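Local coordinates for protein yeast Cdc13 OB4 (Candida glabrata, PDB 3RMH) that forms, as the OB4 domain of a telomere protein, a dimer built on the OB fold, in a protein that probably binds DNA, at residues E77-N80 and F81-D84; L129-M132 and F133-R136. The protein carries 2 engineered substitutions. One frame throughout, in Å; residues are numbered along the deposited sequence.

Contact 1: residues E77-N80 and F81-D84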
ATOM      1  N   GLU B  77      15.387 -12.597  -2.744  1.00 34.58           N
ATOM      2  CA  GLU B  77      15.525 -11.142  -2.762  1.00 35.55           C
ATOM      3  C   GLU B  77      15.830 -10.581  -1.372  1.00 30.48           C
ATOM      4  O   GLU B  77      16.652  -9.668  -1.219  1.00 29.27           O
ATOM      5  CB  GLU B  77      14.255 -10.497  -3.303  1.00 36.00           C
ATOM      6  CG  GLU B  77      14.046 -10.656  -4.796  1.00 43.38           C
ATOM      7  CD  GLU B  77      12.741 -10.024  -5.252  1.00 53.86           C
ATOM      8  OE1 GLU B  77      12.271  -9.079  -4.572  1.00 45.83           O
ATOM      9  OE2 GLU B  77      12.175 -10.479  -6.273  1.00 61.37           O
ATOM     10  N   VAL B  78      15.155 -11.115  -0.364  1.00 30.27           N
ATOM     11  CA  VAL B  78      15.399 -10.711   1.014  1.00 28.28           C
ATOM     12  C   VAL B  78      16.832 -11.018   1.442  1.00 35.69           C
ATOM     13  O   VAL B  78      17.512 -10.177   2.043  1.00 31.56           O
ATOM     14  CB  VAL B  78      14.388 -11.359   1.979  1.00 33.85           C
ATOM     15  CG1 VAL B  78      14.740 -11.025   3.426  1.00 30.65           C
ATOM     16  CG2 VAL B  78      12.979 -10.875   1.657  1.00 33.75           C
ATOM     17  N   GLN B  79      17.302 -12.218   1.122  1.00 37.85           N
ATOM     18  CA  GLN B  79      18.671 -12.580   1.463  1.00 39.53           C
ATOM     19  C   GLN B  79      19.685 -11.741   0.695  1.00 35.16           C
ATOM     20  O   GLN B  79      20.708 -11.344   1.246  1.00 40.51           O
ATOM     21  CB  GLN B  79      18.920 -14.077   1.257  1.00 51.36           C
ATOM     22  CG  GLN B  79      18.219 -14.945   2.293  1.00 65.35           C
ATOM     23  CD  GLN B  79      18.579 -14.549   3.718  1.00 67.81           C
ATOM     24  OE1 GLN B  79      19.752 -14.544   4.097  1.00 63.44           O
ATOM     25  NE2 GLN B  79      17.567 -14.203   4.512  1.00 62.64           N
ATOM     26  N   ASN B  80      19.409 -11.458  -0.572  1.00 36.55           N
ATOM     27  CA  ASN B  80      20.303 -10.581  -1.326  1.00 31.94           C
ATOM     28  C   ASN B  80      20.341  -9.199  -0.686  1.00 25.47           C
ATOM     29  O   ASN B  80      21.401  -8.570  -0.592  1.00 31.95           O
ATOM     30  CB  ASN B  80      19.873 -10.474  -2.794  1.00 41.40           C
ATOM     31  CG  ASN B  80      19.983 -11.798  -3.537  1.00 49.98           C
ATOM     32  OD1 ASN B  80      20.726 -12.688  -3.132  1.00 44.96           O
ATOM     33  ND2 ASN B  80      19.238 -11.928  -4.634  1.00 45.81           N
ATOM     34  N   PHE B  81      19.188  -8.719  -0.241  1.00 29.59           N
ATOM     35  CA  PHE B  81      19.134  -7.427   0.436  1.00 26.81           C
ATOM     36  C   PHE B  81      19.942  -7.413   1.736  1.00 36.28           C
ATOM     37  O   PHE B  81      20.649  -6.447   2.024  1.00 29.95           O
ATOM     38  CB  PHE B  81      17.689  -6.999   0.717  1.00 24.76           C
ATOM     39  CG  PHE B  81      17.586  -5.758   1.583  1.00 25.09           C
ATOM     40  CD1 PHE B  81      17.432  -5.856   2.957  1.00 27.62           C
ATOM     41  CD2 PHE B  81      17.662  -4.495   1.017  1.00 23.41           C
ATOM     42  CE1 PHE B  81      17.350  -4.718   3.751  1.00 27.64           C
ATOM     43  CE2 PHE B  81      17.570  -3.354   1.802  1.00 23.78           C
ATOM     44  CZ  PHE B  81      17.411  -3.462   3.171  1.00 23.43           C
ATOM     45  N   LEU B  82      19.847  -8.482   2.521  1.00 33.06           N
ATOM     46  CA  LEU B  82      20.504  -8.518   3.832  1.00 27.57           C
ATOM     47  C   LEU B  82      21.998  -8.821   3.770  1.00 35.87           C
ATOM     48  O   LEU B  82      22.785  -8.267   4.539  1.00 41.79           O
ATOM     49  CB  LEU B  82      19.840  -9.560   4.734  1.00 35.00           C
ATOM     50  CG  LEU B  82      18.353  -9.416   5.056  1.00 39.32           C
ATOM     51  CD1 LEU B  82      17.812 -10.735   5.597  1.00 43.13           C
ATOM     52  CD2 LEU B  82      18.088  -8.264   6.033  1.00 34.85           C
ATOM     53  N   GLY B  83      22.393  -9.721   2.879  1.00 40.67           N
ATOM     54  CA  GLY B  83      23.752 -10.231   2.925  1.00 41.67           C
ATOM     55  C   GLY B  83      23.976 -10.957   4.243  1.00 52.11           C
ATOM     56  O   GLY B  83      23.178 -11.817   4.620  1.00 52.68           O
ATOM     57  N   ASP B  84      25.047 -10.601   4.952  1.00 57.92           N
ATOM     58  CA  ASP B  84      25.408 -11.253   6.212  1.00 71.19           C
ATOM     59  C   ASP B  84      24.775 -10.569   7.419  1.00 71.16           C
ATOM     60  O   ASP B  84      25.409 -10.429   8.464  1.00 80.45           O
ATOM     61  CB  ASP B  84      26.929 -11.260   6.400  1.00 81.42           C
ATOM     62  CG  ASP B  84      27.624 -12.291   5.534  1.00 96.19           C
ATOM     63  OD1 ASP B  84      27.109 -13.424   5.423  1.00101.16           O
ATOM     64  OD2 ASP B  84      28.692 -11.969   4.971  1.00102.94           O
TER

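Contact 2: residues L129-M132 and F133-R136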
ATOM      1  N   LEU B 129      25.944   2.743   3.585  1.00 28.54           N
ATOM      2  CA  LEU B 129      27.028   3.515   2.986  1.00 31.53           C
ATOM      3  C   LEU B 129      26.516   4.871   2.531  1.00 27.80           C
ATOM      4  O   LEU B 129      27.178   5.882   2.744  1.00 25.56           O
ATOM      5  CB  LEU B 129      27.668   2.753   1.821  1.00 31.76           C
ATOM      6  CG  LEU B 129      28.961   3.322   1.236  1.00 29.70           C
ATOM      7  CD1 LEU B 129      29.998   3.533   2.341  1.00 32.54           C
ATOM      8  CD2 LEU B 129      29.501   2.407   0.149  1.00 35.95           C
ATOM      9  N   GLN B 130      25.323   4.903   1.927  1.00 26.99           N
ATOM     10  CA  GLN B 130      24.734   6.183   1.534  1.00 23.44           C
ATOM     11  C   GLN B 130      24.597   7.110   2.729  1.00 25.01           C
ATOM     12  O   GLN B 130      24.892   8.299   2.638  1.00 32.65           O
ATOM     13  CB  GLN B 130      23.366   6.003   0.873  1.00 25.81           C
ATOM     14  CG  GLN B 130      23.390   5.416  -0.524  1.00 27.18           C
ATOM     15  CD  GLN B 130      22.015   5.473  -1.160  1.00 30.54           C
ATOM     16  OE1 GLN B 130      21.276   6.428  -0.962  1.00 29.28           O
ATOM     17  NE2 GLN B 130      21.663   4.451  -1.913  1.00 32.07           N
ATOM     18  N   ARG B 131      24.152   6.566   3.855  1.00 28.18           N
ATOM     19  CA  ARG B 131      24.016   7.377   5.081  1.00 28.76           C
ATOM     20  C   ARG B 131      25.341   7.969   5.534  1.00 25.60           C
ATOM     21  O   ARG B 131      25.405   9.121   5.994  1.00 31.25           O
ATOM     22  CB  ARG B 131      23.414   6.531   6.200  1.00 27.83           C
ATOM     23  CG  ARG B 131      23.416   7.155   7.588  1.00 32.88           C
ATOM     24  CD  ARG B 131      22.559   6.291   8.510  1.00 34.03           C
ATOM     25  NE  ARG B 131      22.598   6.737   9.910  1.00 35.61           N
ATOM     26  CZ  ARG B 131      23.531   6.390  10.789  1.00 45.03           C
ATOM     27  NH1 ARG B 131      24.549   5.608  10.429  1.00 34.96           N
ATOM     28  NH2 ARG B 131      23.461   6.856  12.032  1.00 58.43           N
ATOM     29  N   MET B 132      26.400   7.181   5.435  1.00 28.60           N
ATOM     30  CA  MET B 132      27.734   7.661   5.821  1.00 30.82           C
ATOM     31  C   MET B 132      28.185   8.834   4.962  1.00 27.81           C
ATOM     32  O   MET B 132      28.719   9.819   5.477  1.00 32.73           O
ATOM     33  CB  MET B 132      28.752   6.528   5.732  1.00 35.18           C
ATOM     34  CG  MET B 132      28.497   5.427   6.725  1.00 32.53           C
ATOM     35  SD  MET B 132      28.431   6.136   8.390  1.00 54.05           S
ATOM     36  CE  MET B 132      30.111   6.772   8.562  1.00 56.79           C
ATOM     37  N   PHE B 133      27.965   8.732   3.655  1.00 31.41           N
ATOM     38  CA  PHE B 133      28.305   9.827   2.766  1.00 39.98           C
ATOM     39  C   PHE B 133      27.526  11.074   3.148  1.00 38.25           C
ATOM     40  O   PHE B 133      28.086  12.165   3.224  1.00 41.98           O
ATOM     41  CB  PHE B 133      28.021   9.486   1.302  1.00 52.84           C
ATOM     42  CG  PHE B 133      28.332  10.622   0.364  1.00 75.82           C
ATOM     43  CD1 PHE B 133      29.639  10.889  -0.015  1.00 79.27           C
ATOM     44  CD2 PHE B 133      27.321  11.439  -0.118  1.00 83.90           C
ATOM     45  CE1 PHE B 133      29.930  11.939  -0.866  1.00 82.29           C
ATOM     46  CE2 PHE B 133      27.605  12.490  -0.970  1.00 87.61           C
ATOM     47  CZ  PHE B 133      28.915  12.740  -1.345  1.00 85.65           C
ATOM     48  N   ARG B 134      26.227  10.901   3.377  1.00 39.23           N
ATOM     49  CA  ARG B 134      25.360  12.007   3.766  1.00 40.67           C
ATOM     50  C   ARG B 134      25.855  12.656   5.053  1.00 47.18           C
ATOM     51  O   ARG B 134      25.884  13.882   5.164  1.00 48.99           O
ATOM     52  CB  ARG B 134      23.899  11.523   3.892  1.00 41.15           C
ATOM     53  CG  ARG B 134      22.925  12.570   4.385  1.00 48.98           C
ATOM     54  CD  ARG B 134      21.471  12.121   4.195  1.00 53.94           C
ATOM     55  NE  ARG B 134      21.187  10.824   4.810  1.00 47.50           N
ATOM     56  CZ  ARG B 134      21.051  10.648   6.120  1.00 44.49           C
ATOM     57  NH1 ARG B 134      21.186  11.684   6.932  1.00 38.17           N
ATOM     58  NH2 ARG B 134      20.781   9.445   6.619  1.00 45.77           N
ATOM     59  N   LEU B 135      26.280  11.837   6.013  1.00 42.86           N
ATOM     60  CA  LEU B 135      26.678  12.339   7.319  1.00 40.00           C
ATOM     61  C   LEU B 135      28.107  12.886   7.321  1.00 44.39           C
ATOM     62  O   LEU B 135      28.610  13.298   8.364  1.00 49.93           O
ATOM     63  CB  LEU B 135      26.542  11.256   8.397  1.00 40.25           C
ATOM     64  CG  LEU B 135      25.163  10.670   8.713  1.00 44.24           C
ATOM     65  CD1 LEU B 135      25.264   9.719   9.902  1.00 46.08           C
ATOM     66  CD2 LEU B 135      24.153  11.765   8.997  1.00 48.04           C
ATOM     67  N   ARG B 136      28.753  12.886   6.157  1.00 46.39           N
ATOM     68  CA  ARG B 136      30.115  13.396   6.033  1.00 70.36           C
ATOM     69  C   ARG B 136      30.232  14.415   4.900  1.00 77.59           C
ATOM     70  O   ARG B 136      30.413  14.045   3.739  1.00 79.47           O
ATOM     71  CB  ARG B 136      31.101  12.245   5.804  1.00 76.46           C
ATOM     72  CG  ARG B 136      31.100  11.185   6.902  1.00 81.14           C
ATOM     73  CD  ARG B 136      31.455  11.782   8.256  1.00 91.48           C
ATOM     74  NE  ARG B 136      32.685  12.570   8.206  1.00 95.91           N
ATOM     75  CZ  ARG B 136      33.907  12.048   8.253  1.00100.67           C
ATOM     76  NH1 ARG B 136      34.069  10.733   8.345  1.00100.57           N
ATOM     77  NH2 ARG B 136      34.969  12.841   8.204  1.00101.56           N
TER
HETATM   78  O   HOH W   1      20.371   8.901   9.816  1.00 40.77           O

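Contact 1: residues E77-N80 and F81-D84
Val78 O accepts the backbone hydrogen bond from Leu82 N at 2.9 Å, and the leucine side chain folds back against the same oxygen, its CG 3.2 Å from Val78 O. With Leu82 CG beside its own backbone N (chi1 -59°), the side chain turns back along the helix, where CD1 lies alongside Val78 CG1 at 3.8 Å, the two side chains pointing the same way. Gln79 reaches the same methyl at an angle to Val78: its chain bends at chi2 (-55°) and brings NE2 to 3.6 Å from Leu82 CD1, an oblique crossing. Phe81 N donates to Glu77 O, the turn before, while the Phe81 ring has Val78 O near its plane, at the edge. The last turn closes with Gly83 N bonded to Gln79 O at 2.9 Å; Gly83 then leaves helical geometry with positive phi (62°), and the chain departs as a loop. Helix 75-82 follows strand 68-73 in the OB-fold domain, and the buried face of its C-terminal end looks inward: Phe81 packs on Ile72 of that strand and on Ile124 and Leu127 of helix 124-134, while Leu82 meets Leu87 and Ile91 in the following loop.

Contact 2: residues L129-M132 and F133-R136
Leu135 CD1 sits over the centre of one face of the Arg131 guanidinium, 3.8 Å above its plane, and this pairing of a methyl with a flat cation is the close-packed side-chain part of the contact. Arg131 reaches it with a chain extended from CG to NE, its CG anti to the backbone N (chi1 171°), which carries the aliphatic stem past Leu135 CD1 as well. Leu135 CG meanwhile comes to 3.1 Å from Arg131 O, the carbonyl that takes the hydrogen bond from Leu135 N at 2.9 Å. On another side of the Arg131 stem, Arg134 bends at chi3 (55°) and brings NH2 to 3.6 Å from Arg131 CG, an oblique approach with the two guanidinium planes 69° apart. All this happens in the final turns of helix 124-134, the C-terminal helix of the OB-fold domain, where Phe133 N to Leu129 O and Arg134 N to Gln130 O are the i+4 to i bonds of the preceding steps. Gln130 is turned to strand 99-108, its OE1 accepting from Arg101 N, while its NE2 donates to Glu126 OE1 one turn back; Arg134 touches Thr99 and makes a long, weak ion pair with Glu98. The solvent side is looser. There a water accepts from Arg131 NE at 3.1 Å and from Arg134 NH2 at 3.3 Å, lying in the plane of both guanidinium groups at their edges; it probably eases the proximity of two like charges whose NE and NH2 are not in direct contact. Met132 and Phe133 are exposed within the assembly, although both touch a crystal neighbour, and the phenylalanine ring leads away from the preceding turn. The helix ends at Arg134, and past it poorly ordered Arg136 keeps its N bonded to Phe133 O while its CG nears Met132 O.

How the contacts relate
Contact 1 and contact 2 are each the C-terminal end of a helix, 75-82 and 124-134, reached in series along the chain. Their centres lie 21 Å apart and their nearest atoms about 10 Å, so they do not touch; the start of helix 124-134 bridges them. Leu82 O accepts from the Gln125 side chain, and Phe81 shares a backbone bond with Ile124. Contact 1 is partly buried, whereas contact 2 is a surface contact, further from the centre of the chain (18 Å against 14 Å). Neither has the second protein chain of the assembly against it, which puts both away from the dimer interface.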